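Local atomic coordinates of endoglucanase (Fervidobacterium pennivorans DSM 9078, PDB entry 6KDD), a protein that probably hydrolyses beta-glucosidic bonds in glucans, as an endoglucanase of glycoside hydrolase family 5. Residues A[14-19]-A[195-200]; A[51-56]-A[312-317]; A[121-126]-A[163-168]; A[137-142]-A[167-172]; A[282-285]-A[289-292]. All blocks are in the same frame, centred on the assembly; numbering follows the deposited sequence.

Overall arrangement
Eight parallel strands close into a TIM barrel. Interactions 1, 4 and 5 join helices or loops to barrel strands, while 2 and 3 join elements of the outer layer. Interactions 3 and 4, with centres about 8 Å apart, share Glu167 and Ser168 at the end of helix 151-168. Both fall between the two segments of interaction 1, whose centre is about 11 Å from that of interaction 4. Interaction 5 follows in the chain, and its Ser289 meets Asn17 of interaction 1. Interaction 2, about 13 Å from interaction 5 between centres, spans from early in the chain to its C-terminal helix. Interactions 2 and 3 lie about 33 Å apart, centre to centre. Distant parts of the chain thus meet around one barrel.

Interaction 1: residues A[14-19]-A[195-200]; sequences LEYNKI and DKRIIV
Arg197, which packs against Tyr16, is anchored at its backbone N, which donates to Asp195 OD1 at 2.8 Å. This closes an Asx turn just before strand 198-204. The arginine side chain bends at its second torsion (chi2 -76°), and its NH1 donates to Lys196 O at 3.2 Å from above the carbonyl plane. Tyr16 CE2 then lies over one face of the guanidinium, near the rim, 3.8 Å from Arg197 NE. The two planes are 42° apart, so this is not a flat stack. The hydroxyl of Tyr16 is bonded to Glu135. A second patch lies deeper. Asn17 OD1 is 3.7 Å from Ile199 CG2, and Ile199 CD1 sits 4.0 Å from Asn17 CB. The amide takes its polar partners elsewhere: OD1 bonds to Ser289 and ND2 to Ile256 O. Helix 13-20 thus lies against the end of the barrel where the strands begin. Cutting Arg197 back to an alanine is likely to uncover the CE2 side of the tyrosine ring and leave Lys196 O without this donor. The contact itself is van der Waals packing. The polar ends of Tyr16 and Asn17 find their partners outside the two segments, which would probably fix the buried amide in one orientation.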
# COMPACT_ATOMS: atom_id res chain seq x y z
N LEU A 14 -4.62 13.27 11.38
CA LEU A 14 -4.13 12.27 12.31
C LEU A 14 -5.28 11.38 12.74
O LEU A 14 -5.08 10.20 13.04
CB LEU A 14 -3.47 12.95 13.52
CG LEU A 14 -1.94 13.09 13.49
CD1 LEU A 14 -1.47 14.01 12.37
CD2 LEU A 14 -1.44 13.61 14.83
N GLU A 15 -6.49 11.96 12.82
CA GLU A 15 -7.64 11.19 13.25
C GLU A 15 -8.05 10.21 12.15
O GLU A 15 -8.46 9.09 12.46
CB GLU A 15 -8.74 12.12 13.80
CG GLU A 15 -8.39 12.71 15.16
CD GLU A 15 -8.56 11.69 16.29
OE1 GLU A 15 -9.71 11.24 16.50
OE2 GLU A 15 -7.56 11.32 16.95
N TYR A 16 -7.88 10.61 10.88
CA TYR A 16 -8.11 9.76 9.72
C TYR A 16 -7.11 8.59 9.66
O TYR A 16 -7.50 7.44 9.41
CB TYR A 16 -8.08 10.58 8.42
CG TYR A 16 -9.35 11.33 8.17
CD1 TYR A 16 -10.48 10.69 7.68
CD2 TYR A 16 -9.46 12.68 8.50
CE1 TYR A 16 -11.68 11.37 7.50
CE2 TYR A 16 -10.64 13.38 8.32
CZ TYR A 16 -11.76 12.72 7.83
OH TYR A 16 -12.92 13.41 7.66
N ASN A 17 -5.83 8.88 9.96
CA ASN A 17 -4.80 7.87 9.94
C ASN A 17 -5.20 6.79 10.93
O ASN A 17 -4.98 5.60 10.70
CB ASN A 17 -3.44 8.43 10.37
CG ASN A 17 -2.30 7.53 9.95
OD1 ASN A 17 -2.36 6.93 8.87
ND2 ASN A 17 -1.25 7.46 10.76
N LYS A 18 -5.77 7.22 12.05
CA LYS A 18 -6.24 6.26 13.04
C LYS A 18 -7.34 5.35 12.50
O LYS A 18 -7.54 4.28 13.07
CB LYS A 18 -6.71 6.96 14.32
CG LYS A 18 -5.57 7.41 15.22
CD LYS A 18 -6.02 8.37 16.32
CE LYS A 18 -4.84 9.13 16.90
NZ LYS A 18 -5.00 9.34 18.35
N ILE A 19 -8.10 5.74 11.45
CA ILE A 19 -9.09 4.77 11.00
C ILE A 19 -8.50 3.84 9.94
O ILE A 19 -9.17 2.89 9.54
CB ILE A 19 -10.44 5.37 10.57
CG1 ILE A 19 -10.33 6.19 9.28
CG2 ILE A 19 -11.12 6.13 11.73
CD1 ILE A 19 -11.63 6.30 8.53
N ASP A 195 -1.53 20.83 2.29
CA ASP A 195 -2.82 20.16 2.22
C ASP A 195 -3.03 19.48 3.57
O ASP A 195 -2.16 18.77 4.06
CB ASP A 195 -2.92 19.32 0.93
CG ASP A 195 -4.24 18.60 0.68
OD1 ASP A 195 -4.75 17.95 1.62
OD2 ASP A 195 -4.77 18.73 -0.44
N LYS A 196 -4.18 19.71 4.19
CA LYS A 196 -4.36 19.16 5.52
C LYS A 196 -5.03 17.79 5.46
O LYS A 196 -5.46 17.26 6.48
CB LYS A 196 -5.08 20.17 6.43
CG LYS A 196 -4.45 21.56 6.44
CD LYS A 196 -2.98 21.56 6.82
CE LYS A 196 -2.23 22.81 6.40
NZ LYS A 196 -2.92 24.05 6.84
N ARG A 197 -5.14 17.22 4.25
CA ARG A 197 -5.84 15.95 4.12
C ARG A 197 -4.98 14.97 3.34
O ARG A 197 -5.48 14.26 2.46
CB ARG A 197 -7.20 16.13 3.46
CG ARG A 197 -8.24 16.76 4.38
CD ARG A 197 -8.76 15.74 5.37
NE ARG A 197 -9.83 16.34 6.13
CZ ARG A 197 -9.65 17.08 7.21
NH1 ARG A 197 -8.43 17.29 7.68
NH2 ARG A 197 -10.70 17.59 7.83
N ILE A 198 -3.69 14.93 3.70
CA ILE A 198 -2.77 13.97 3.11
C ILE A 198 -2.14 13.13 4.21
O ILE A 198 -2.02 13.54 5.38
CB ILE A 198 -1.72 14.57 2.14
CG1 ILE A 198 -0.84 15.62 2.82
CG2 ILE A 198 -2.32 15.06 0.83
CD1 ILE A 198 0.39 16.01 2.01
N ILE A 199 -1.74 11.91 3.81
CA ILE A 199 -1.01 10.99 4.66
C ILE A 199 0.17 10.50 3.84
O ILE A 199 0.06 10.20 2.66
CB ILE A 199 -1.90 9.85 5.22
CG1 ILE A 199 -3.00 10.39 6.14
CG2 ILE A 199 -1.08 8.78 5.95
CD1 ILE A 199 -4.09 9.39 6.51
N VAL A 200 1.35 10.50 4.46
CA VAL A 200 2.54 10.09 3.73
C VAL A 200 2.74 8.60 4.00
O VAL A 200 2.53 8.14 5.12
CB VAL A 200 3.76 10.92 4.18
CG1 VAL A 200 5.05 10.37 3.60
CG2 VAL A 200 3.58 12.37 3.74

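Interaction 2: residues A[51-56]-A[312-317]; sequences KKRGFD and PLATAV
Arg53 reaches from the end of helix 45-53 to Thr315 and Ala314 on the C-terminal helix. From CB its chain leaves with CG anti to the backbone N (chi1 180°), then bends at CG (chi2 64°). CG, CD and NE carry the guanidinium across, and NH2 makes the touch. Arg53 NH2 is 3.2 Å from Thr315 OG1, which lies at the edge of the guanidinium in its plane. Arg53 NH2 is also 3.5 Å from Thr315 N and 4.0 Å from Ala314 CB. Glu311, just before the helix, joins the two sides: one carboxylate oxygen makes a salt bridge to Arg53 NH2 and the other a hydrogen bond to Thr315 OG1. Trp309 adds a cation-pi contact with Arg53. Next to this polar patch is an apolar one. Val317 CG1 meets the edge of the Phe55 ring, 3.5 Å from CE1 and 3.6 Å from CZ. Gly54 separates Arg53 and Phe55 in the chain, and its positive phi (120°) ends helix 45-53 in a Schellman motif. The 51-56 segment leads into barrel strand 57-60. Helix 313-318 lies between it and helix 269-285, with Val317 resting on Tyr292 of strand 289-292 and on Thr276. Ile301 touches both Phe55 and Val317.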
# COMPACT_ATOMS: atom_id res chain seq x y z
N LYS A 51 -12.59 -8.49 8.43
CA LYS A 51 -13.13 -7.63 9.48
C LYS A 51 -13.27 -8.45 10.77
O LYS A 51 -12.93 -7.97 11.84
CB LYS A 51 -14.50 -7.07 9.07
CG LYS A 51 -15.20 -6.19 10.12
CD LYS A 51 -14.49 -4.87 10.40
CE LYS A 51 -15.21 -4.13 11.51
NZ LYS A 51 -14.74 -2.73 11.61
N LYS A 52 -13.76 -9.69 10.65
CA LYS A 52 -14.01 -10.51 11.84
C LYS A 52 -12.68 -10.83 12.53
O LYS A 52 -12.64 -10.92 13.74
CB LYS A 52 -14.76 -11.79 11.44
CG LYS A 52 -14.80 -12.87 12.52
CD LYS A 52 -15.93 -13.91 12.42
CE LYS A 52 -17.23 -13.43 13.05
NZ LYS A 52 -17.15 -13.20 14.52
N ARG A 53 -11.59 -10.94 11.76
CA ARG A 53 -10.27 -11.21 12.33
C ARG A 53 -9.76 -10.02 13.15
O ARG A 53 -8.88 -10.19 13.97
CB ARG A 53 -9.29 -11.66 11.23
CG ARG A 53 -7.87 -11.98 11.68
CD ARG A 53 -7.99 -13.20 12.64
NE ARG A 53 -6.74 -13.68 13.22
CZ ARG A 53 -6.10 -13.12 14.25
NH1 ARG A 53 -6.60 -12.05 14.86
NH2 ARG A 53 -4.96 -13.66 14.68
N GLY A 54 -10.27 -8.79 12.94
CA GLY A 54 -9.79 -7.69 13.77
C GLY A 54 -9.14 -6.53 13.01
O GLY A 54 -8.64 -5.59 13.59
N PHE A 55 -9.14 -6.59 11.67
CA PHE A 55 -8.55 -5.52 10.88
C PHE A 55 -9.53 -4.35 10.84
O PHE A 55 -10.76 -4.55 10.88
CB PHE A 55 -8.24 -6.04 9.45
CG PHE A 55 -7.02 -6.94 9.38
CD1 PHE A 55 -5.76 -6.39 9.31
CD2 PHE A 55 -7.14 -8.32 9.40
CE1 PHE A 55 -4.63 -7.21 9.28
CE2 PHE A 55 -6.02 -9.14 9.35
CZ PHE A 55 -4.76 -8.59 9.27
N ASP A 56 -8.97 -3.14 10.72
CA ASP A 56 -9.69 -1.90 10.50
C ASP A 56 -9.82 -1.53 9.02
O ASP A 56 -10.74 -0.79 8.64
CB ASP A 56 -8.96 -0.73 11.16
CG ASP A 56 -8.82 -1.03 12.64
OD1 ASP A 56 -9.86 -1.35 13.22
OD2 ASP A 56 -7.67 -1.00 13.18
N PRO A 312 1.23 -18.64 14.04
CA PRO A 312 0.91 -17.34 14.61
C PRO A 312 1.22 -16.11 13.76
O PRO A 312 1.17 -15.00 14.26
CB PRO A 312 1.69 -17.38 15.93
CG PRO A 312 2.94 -18.19 15.59
CD PRO A 312 2.55 -19.15 14.48
N LEU A 313 1.45 -16.26 12.45
CA LEU A 313 1.79 -15.07 11.69
C LEU A 313 0.64 -14.04 11.68
O LEU A 313 0.89 -12.85 11.74
CB LEU A 313 2.20 -15.46 10.27
CG LEU A 313 2.79 -14.35 9.38
CD1 LEU A 313 4.10 -13.79 9.90
CD2 LEU A 313 2.96 -14.89 7.97
N ALA A 314 -0.61 -14.50 11.56
CA ALA A 314 -1.73 -13.57 11.54
C ALA A 314 -1.75 -12.76 12.83
O ALA A 314 -1.96 -11.55 12.79
CB ALA A 314 -3.03 -14.30 11.29
N THR A 315 -1.50 -13.42 13.98
CA THR A 315 -1.47 -12.72 15.27
C THR A 315 -0.34 -11.71 15.34
O THR A 315 -0.50 -10.64 15.92
CB THR A 315 -1.35 -13.69 16.46
OG1 THR A 315 -2.45 -14.58 16.35
CG2 THR A 315 -1.44 -12.95 17.78
N ALA A 316 0.81 -12.04 14.75
CA ALA A 316 1.92 -11.11 14.61
C ALA A 316 1.44 -9.82 13.92
O ALA A 316 1.87 -8.71 14.26
CB ALA A 316 3.04 -11.76 13.78
N VAL A 317 0.52 -9.97 12.97
CA VAL A 317 0.05 -8.79 12.24
C VAL A 317 -0.97 -8.00 13.06
O VAL A 317 -0.87 -6.79 13.18
CB VAL A 317 -0.55 -9.24 10.89
CG1 VAL A 317 -1.33 -8.12 10.21
CG2 VAL A 317 0.56 -9.79 10.01

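Interaction 3: residues A[121-126]-A[163-168]; sequences EIWRQI and KVIRES
Trp123 and Arg124 carry the contact from helix 112-129 to Ile165, Val164 and Glu167 of helix 151-168. The short helical segments run nearly parallel, 15° apart, with their axes 8.7 Å from each other at closest. Ile165 CD1 lies above one face of the indole near its rim, 4.0 Å from Trp123 CE3. Val164 CG2 packs 4.0 Å from Arg124 CB. Farther out, Arg124 NH1 forms a long salt bridge with Glu167 OE2 at 3.7 Å. The second shell positions these groups. Ile126 CD1 lies over the other face of the indole, also near its rim, and the indole NE1 donates to Ile141 O. Glu121 grips Arg124 side-on, NE to OE1 and NH2 to OE2, each at 2.7 Å, with both oxygens close to the guanidinium plane. The arginine meets this grip by bending at chi3 (-51°). Replacing Arg124 by a leucine would probably leave Glu121 and Glu167 without their shared positive partner. The contact therefore pairs a buried apolar side with an ionic rim. The strong charge pair lies within one helix, and the weaker arm, to Glu167, is the one that links the helices.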
# COMPACT_ATOMS: atom_id res chain seq x y z
N GLU A 121 -5.16 11.85 -15.64
CA GLU A 121 -6.48 11.61 -16.20
C GLU A 121 -7.14 10.39 -15.58
O GLU A 121 -8.36 10.35 -15.42
CB GLU A 121 -6.40 11.45 -17.73
CG GLU A 121 -6.21 12.78 -18.46
CD GLU A 121 -7.12 13.92 -18.03
OE1 GLU A 121 -8.36 13.72 -17.93
OE2 GLU A 121 -6.60 15.01 -17.72
N ILE A 122 -6.32 9.38 -15.25
CA ILE A 122 -6.84 8.22 -14.54
C ILE A 122 -7.47 8.71 -13.25
O ILE A 122 -8.63 8.39 -12.96
CB ILE A 122 -5.73 7.14 -14.32
CG1 ILE A 122 -5.46 6.42 -15.64
CG2 ILE A 122 -6.17 6.13 -13.25
CD1 ILE A 122 -4.21 5.51 -15.65
N TRP A 123 -6.72 9.50 -12.50
CA TRP A 123 -7.20 10.00 -11.23
C TRP A 123 -8.39 10.95 -11.41
O TRP A 123 -9.21 11.03 -10.51
CB TRP A 123 -6.06 10.58 -10.39
CG TRP A 123 -5.47 9.45 -9.60
CD1 TRP A 123 -4.25 8.84 -9.73
CD2 TRP A 123 -6.20 8.70 -8.61
NE1 TRP A 123 -4.13 7.82 -8.82
CE2 TRP A 123 -5.31 7.72 -8.11
CE3 TRP A 123 -7.48 8.83 -8.05
CZ2 TRP A 123 -5.72 6.80 -7.14
CZ3 TRP A 123 -7.86 7.96 -7.05
CH2 TRP A 123 -7.00 6.94 -6.63
N ARG A 124 -8.47 11.65 -12.55
CA ARG A 124 -9.60 12.56 -12.73
C ARG A 124 -10.88 11.72 -12.74
O ARG A 124 -11.86 12.07 -12.08
CB ARG A 124 -9.46 13.38 -14.04
CG ARG A 124 -10.63 14.33 -14.28
CD ARG A 124 -10.68 14.87 -15.72
NE ARG A 124 -9.39 15.42 -16.14
CZ ARG A 124 -8.87 16.59 -15.74
NH1 ARG A 124 -9.53 17.39 -14.92
NH2 ARG A 124 -7.68 16.98 -16.17
N GLN A 125 -10.81 10.60 -13.45
CA GLN A 125 -11.94 9.71 -13.63
C GLN A 125 -12.31 9.01 -12.33
O GLN A 125 -13.50 8.86 -12.02
CB GLN A 125 -11.64 8.69 -14.71
CG GLN A 125 -11.65 9.32 -16.10
CD GLN A 125 -11.12 8.28 -17.04
OE1 GLN A 125 -11.85 7.42 -17.50
NE2 GLN A 125 -9.81 8.31 -17.27
N ILE A 126 -11.30 8.54 -11.60
CA ILE A 126 -11.60 7.73 -10.42
C ILE A 126 -12.22 8.68 -9.42
O ILE A 126 -13.20 8.34 -8.73
CB ILE A 126 -10.32 7.08 -9.84
CG1 ILE A 126 -9.67 6.12 -10.82
CG2 ILE A 126 -10.62 6.41 -8.49
CD1 ILE A 126 -8.22 5.78 -10.45
N LYS A 163 -4.14 18.15 -7.28
CA LYS A 163 -4.93 19.29 -7.71
C LYS A 163 -6.23 18.79 -8.34
O LYS A 163 -7.31 19.22 -7.92
CB LYS A 163 -4.16 20.20 -8.68
CG LYS A 163 -4.87 21.49 -9.05
CD LYS A 163 -5.16 22.41 -7.86
CE LYS A 163 -5.58 23.82 -8.26
NZ LYS A 163 -6.85 23.83 -9.04
N VAL A 164 -6.11 17.87 -9.31
CA VAL A 164 -7.31 17.40 -9.99
C VAL A 164 -8.22 16.56 -9.09
O VAL A 164 -9.43 16.68 -9.20
CB VAL A 164 -7.12 16.85 -11.41
CG1 VAL A 164 -5.98 17.55 -12.14
CG2 VAL A 164 -7.01 15.34 -11.50
N ILE A 165 -7.65 15.74 -8.18
CA ILE A 165 -8.52 14.97 -7.28
C ILE A 165 -9.33 15.96 -6.45
O ILE A 165 -10.53 15.78 -6.21
CB ILE A 165 -7.67 14.05 -6.39
CG1 ILE A 165 -7.01 12.94 -7.22
CG2 ILE A 165 -8.47 13.50 -5.21
CD1 ILE A 165 -5.94 12.15 -6.46
N ARG A 166 -8.66 17.05 -6.05
CA ARG A 166 -9.25 18.02 -5.13
C ARG A 166 -10.39 18.79 -5.78
O ARG A 166 -11.22 19.37 -5.08
CB ARG A 166 -8.18 18.98 -4.60
CG ARG A 166 -7.24 18.37 -3.58
CD ARG A 166 -7.93 18.25 -2.24
NE ARG A 166 -7.13 17.61 -1.20
CZ ARG A 166 -7.43 16.43 -0.66
NH1 ARG A 166 -8.49 15.75 -1.09
NH2 ARG A 166 -6.67 15.95 0.31
N GLU A 167 -10.44 18.81 -7.11
CA GLU A 167 -11.47 19.56 -7.81
C GLU A 167 -12.83 18.92 -7.53
O GLU A 167 -13.82 19.62 -7.37
CB GLU A 167 -11.26 19.53 -9.33
CG GLU A 167 -10.08 20.38 -9.78
CD GLU A 167 -9.77 20.35 -11.28
OE1 GLU A 167 -8.96 21.17 -11.71
OE2 GLU A 167 -10.36 19.52 -12.01
N SER A 168 -12.86 17.58 -7.50
CA SER A 168 -14.10 16.84 -7.29
C SER A 168 -14.16 16.26 -5.89
O SER A 168 -15.25 15.96 -5.41
CB SER A 168 -14.29 15.75 -8.33
OG SER A 168 -13.22 14.81 -8.23
O HOH W 1 -12.29 14.59 -10.48

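Interaction 4: residues A[137-142]-A[167-172]; sequences LFFEIY and ESNPTR
Arg172 lays its CD over the centre of the Phe139 ring, 3.5 Å from the centroid and 11° off the ring normal, a CH-pi contact. The two residues belong to the beta-alpha-beta unit of strand 137-140, helix 151-168 and strand 174-177 in the TIM barrel. Phe139 lies on the strand, and Arg172 on the loop that brings the chain back from the helix to the next strand. The arginine starts out extended, with CG anti to the backbone N, and turns at chi3, which swings the guanidinium beside the ring with its plane 40° from it. Its NE donates almost straight to Asn169 OD1 at 2.9 Å. The same OD1 is 3.8 Å from Phe139 CE2, while Asn169 ND2 stands at the ring edge in its plane and bonds to Ala127 O. Trp123 also meets the Phe139 ring. Backbone oxygens meet the other two nitrogens of the buried guanidinium: Pro134 O takes a bond from NH1 and Tyr133 O one from NH2. With this many acceptors, the positive charge is probably well accommodated away from solvent. The bond to the strand itself runs from Arg172 NH1 to Leu137 O at 2.9 Å, with the oxygen near the guanidinium plane and an N-H...O angle of 157°.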
# COMPACT_ATOMS: atom_id res chain seq x y z
N LEU A 137 -13.29 5.94 2.44
CA LEU A 137 -12.60 5.53 1.21
C LEU A 137 -11.52 6.58 0.96
O LEU A 137 -11.83 7.78 0.82
CB LEU A 137 -13.59 5.51 0.03
CG LEU A 137 -12.91 5.32 -1.34
CD1 LEU A 137 -12.22 3.95 -1.38
CD2 LEU A 137 -13.90 5.53 -2.51
N PHE A 138 -10.26 6.14 1.01
CA PHE A 138 -9.13 7.01 0.73
C PHE A 138 -8.53 6.68 -0.63
O PHE A 138 -8.66 5.55 -1.12
CB PHE A 138 -8.02 6.86 1.79
CG PHE A 138 -8.35 7.12 3.24
CD1 PHE A 138 -9.58 7.64 3.65
CD2 PHE A 138 -7.39 6.84 4.21
CE1 PHE A 138 -9.86 7.83 5.01
CE2 PHE A 138 -7.66 7.05 5.55
CZ PHE A 138 -8.88 7.58 5.95
N PHE A 139 -7.88 7.69 -1.23
CA PHE A 139 -7.22 7.54 -2.52
C PHE A 139 -5.69 7.54 -2.31
O PHE A 139 -5.20 8.18 -1.38
CB PHE A 139 -7.52 8.69 -3.47
CG PHE A 139 -8.95 8.84 -3.91
CD1 PHE A 139 -9.86 7.77 -3.81
CD2 PHE A 139 -9.39 10.05 -4.39
CE1 PHE A 139 -11.19 7.91 -4.20
CE2 PHE A 139 -10.72 10.19 -4.79
CZ PHE A 139 -11.62 9.12 -4.70
N GLU A 140 -4.96 6.78 -3.14
CA GLU A 140 -3.51 6.77 -3.01
C GLU A 140 -2.95 6.95 -4.42
O GLU A 140 -3.18 6.13 -5.31
CB GLU A 140 -3.02 5.49 -2.31
CG GLU A 140 -1.49 5.34 -2.36
CD GLU A 140 -1.01 4.00 -1.80
OE1 GLU A 140 -1.86 3.10 -1.59
OE2 GLU A 140 0.22 3.86 -1.56
N ILE A 141 -2.29 8.08 -4.67
CA ILE A 141 -2.02 8.45 -6.06
C ILE A 141 -1.24 7.37 -6.81
O ILE A 141 -1.60 6.97 -7.91
CB ILE A 141 -1.30 9.82 -6.11
CG1 ILE A 141 -2.28 10.90 -5.63
CG2 ILE A 141 -0.78 10.07 -7.52
CD1 ILE A 141 -1.72 12.31 -5.61
N TYR A 142 -0.08 6.97 -6.26
CA TYR A 142 0.68 5.98 -6.99
C TYR A 142 1.54 5.15 -6.03
O TYR A 142 2.13 5.71 -5.13
CB TYR A 142 1.57 6.66 -8.04
CG TYR A 142 2.19 5.62 -8.92
CD1 TYR A 142 1.38 4.82 -9.70
CD2 TYR A 142 3.55 5.33 -8.86
CE1 TYR A 142 1.90 3.79 -10.45
CE2 TYR A 142 4.09 4.34 -9.67
CZ TYR A 142 3.26 3.56 -10.43
OH TYR A 142 3.74 2.57 -11.22
N GLU A 167 -10.44 18.81 -7.11
CA GLU A 167 -11.47 19.56 -7.81
C GLU A 167 -12.83 18.92 -7.53
O GLU A 167 -13.82 19.62 -7.37
CB GLU A 167 -11.26 19.53 -9.33
CG GLU A 167 -10.08 20.38 -9.78
CD GLU A 167 -9.77 20.35 -11.28
OE1 GLU A 167 -8.96 21.17 -11.71
OE2 GLU A 167 -10.36 19.52 -12.01
N SER A 168 -12.86 17.58 -7.50
CA SER A 168 -14.10 16.84 -7.29
C SER A 168 -14.16 16.26 -5.89
O SER A 168 -15.25 15.96 -5.41
CB SER A 168 -14.29 15.75 -8.33
OG SER A 168 -13.22 14.81 -8.23
N ASN A 169 -13.00 16.12 -5.22
CA ASN A 169 -12.97 15.64 -3.84
C ASN A 169 -12.15 16.60 -2.99
O ASN A 169 -10.96 16.37 -2.73
CB ASN A 169 -12.41 14.22 -3.72
CG ASN A 169 -13.18 13.17 -4.50
OD1 ASN A 169 -13.80 12.31 -3.90
ND2 ASN A 169 -13.14 13.20 -5.83
N PRO A 170 -12.74 17.72 -2.51
CA PRO A 170 -11.97 18.73 -1.81
C PRO A 170 -11.35 18.30 -0.47
O PRO A 170 -10.39 18.92 -0.05
CB PRO A 170 -13.00 19.86 -1.65
CG PRO A 170 -14.32 19.14 -1.58
CD PRO A 170 -14.17 18.08 -2.66
N THR A 171 -11.88 17.25 0.19
CA THR A 171 -11.47 16.94 1.55
C THR A 171 -11.09 15.47 1.77
O THR A 171 -10.81 15.09 2.91
CB THR A 171 -12.56 17.26 2.58
OG1 THR A 171 -13.72 16.47 2.30
CG2 THR A 171 -12.91 18.73 2.67
N ARG A 172 -11.14 14.64 0.73
CA ARG A 172 -10.89 13.21 0.94
C ARG A 172 -9.40 12.99 1.19
O ARG A 172 -8.58 13.66 0.58
CB ARG A 172 -11.35 12.44 -0.30
CG ARG A 172 -11.28 10.92 -0.13
CD ARG A 172 -11.72 10.19 -1.37
NE ARG A 172 -13.09 10.54 -1.72
CZ ARG A 172 -14.19 10.13 -1.08
NH1 ARG A 172 -14.11 9.35 -0.02
NH2 ARG A 172 -15.37 10.56 -1.49

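Interaction 5: residues A[282-285]-A[289-292]; sequences MAEE and SYAY
The backbones of helix 269-285 and strand 289-292 come nearest at Ala283 and Ser289, whose CA atoms are 6.7 Å apart. Across a short connection of three residues, Ala283 and Glu284, near the end of the helix, touch Tyr290 of the strand. Tyr290 fills the angle between helix and strand. Its CG sits between the backbone N and the carbonyl carbon (chi1 61°), and this lifts the ring toward the helix. Ala283 CB packs 4.4 Å from Tyr290 CD2. Glu284 comes in at the ring edge: its OE2 lies in the ring plane, 3.8 Å from Tyr290 CE2, with the carboxylate turned 66° from the ring. That carboxylate is balanced by Lys22 at OE2 and Arg280 at OE1, so the tyrosine is a neighbour of the charge pair and not its partner. The Tyr290 hydroxyl makes a weak hydrogen bond to Val317 O. The contact closes the last beta-alpha-beta unit, strand 256-261, helix 269-285 and strand 289-292. Leu258 of the seventh strand touches both Ala283 and Tyr290, and Lys22 of the first strand lies against Tyr290 from the next position round the barrel.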
# COMPACT_ATOMS: atom_id res chain seq x y z
N MET A 282 6.66 -1.89 16.11
CA MET A 282 7.38 -0.64 15.93
C MET A 282 6.48 0.41 15.29
O MET A 282 6.55 1.59 15.65
CB MET A 282 8.66 -0.79 15.09
CG MET A 282 9.75 0.23 15.45
SD MET A 282 10.38 -0.06 17.15
CE MET A 282 11.48 -1.44 16.89
N ALA A 283 5.62 0.00 14.35
CA ALA A 283 4.70 0.96 13.73
C ALA A 283 3.74 1.47 14.81
O ALA A 283 3.50 2.67 14.91
CB ALA A 283 3.97 0.26 12.57
N GLU A 284 3.26 0.58 15.67
CA GLU A 284 2.37 0.96 16.77
C GLU A 284 3.06 1.91 17.75
O GLU A 284 2.47 2.92 18.13
CB GLU A 284 1.80 -0.28 17.45
CG GLU A 284 0.79 -0.97 16.57
CD GLU A 284 -0.05 -2.08 17.16
OE1 GLU A 284 0.45 -2.81 18.04
OE2 GLU A 284 -1.22 -2.21 16.70
N GLU A 285 4.32 1.61 18.07
CA GLU A 285 5.11 2.43 18.98
C GLU A 285 5.18 3.85 18.46
O GLU A 285 5.02 4.76 19.26
CB GLU A 285 6.50 1.84 19.21
CG GLU A 285 7.43 2.68 20.09
CD GLU A 285 8.73 1.96 20.38
OE1 GLU A 285 8.67 0.88 20.97
OE2 GLU A 285 9.81 2.45 19.97
N SER A 289 -0.02 4.02 11.12
CA SER A 289 -0.98 2.99 10.74
C SER A 289 -0.24 1.99 9.85
O SER A 289 0.85 2.29 9.35
CB SER A 289 -2.17 3.56 9.97
OG SER A 289 -1.69 4.35 8.89
N TYR A 290 -0.86 0.86 9.53
CA TYR A 290 -0.11 -0.09 8.72
C TYR A 290 -1.03 -0.96 7.88
O TYR A 290 -2.18 -1.17 8.23
CB TYR A 290 0.74 -0.99 9.61
CG TYR A 290 0.06 -1.86 10.63
CD1 TYR A 290 -0.42 -3.14 10.32
CD2 TYR A 290 -0.06 -1.43 11.95
CE1 TYR A 290 -1.03 -3.94 11.28
CE2 TYR A 290 -0.65 -2.24 12.93
CZ TYR A 290 -1.11 -3.50 12.60
OH TYR A 290 -1.69 -4.33 13.56
N ALA A 291 -0.46 -1.55 6.83
CA ALA A 291 -1.13 -2.57 6.03
C ALA A 291 -0.12 -3.65 5.67
O ALA A 291 0.89 -3.42 4.99
CB ALA A 291 -1.79 -1.99 4.81
N TYR A 292 -0.42 -4.85 6.18
CA TYR A 292 0.44 -5.99 5.96
C TYR A 292 0.43 -6.39 4.48
O TYR A 292 -0.63 -6.36 3.85
CB TYR A 292 -0.02 -7.14 6.85
CG TYR A 292 0.78 -8.39 6.61
CD1 TYR A 292 2.11 -8.46 7.05
CD2 TYR A 292 0.25 -9.47 5.91
CE1 TYR A 292 2.88 -9.59 6.78
CE2 TYR A 292 0.99 -10.63 5.70
CZ TYR A 292 2.32 -10.66 6.11
OH TYR A 292 3.08 -11.76 5.86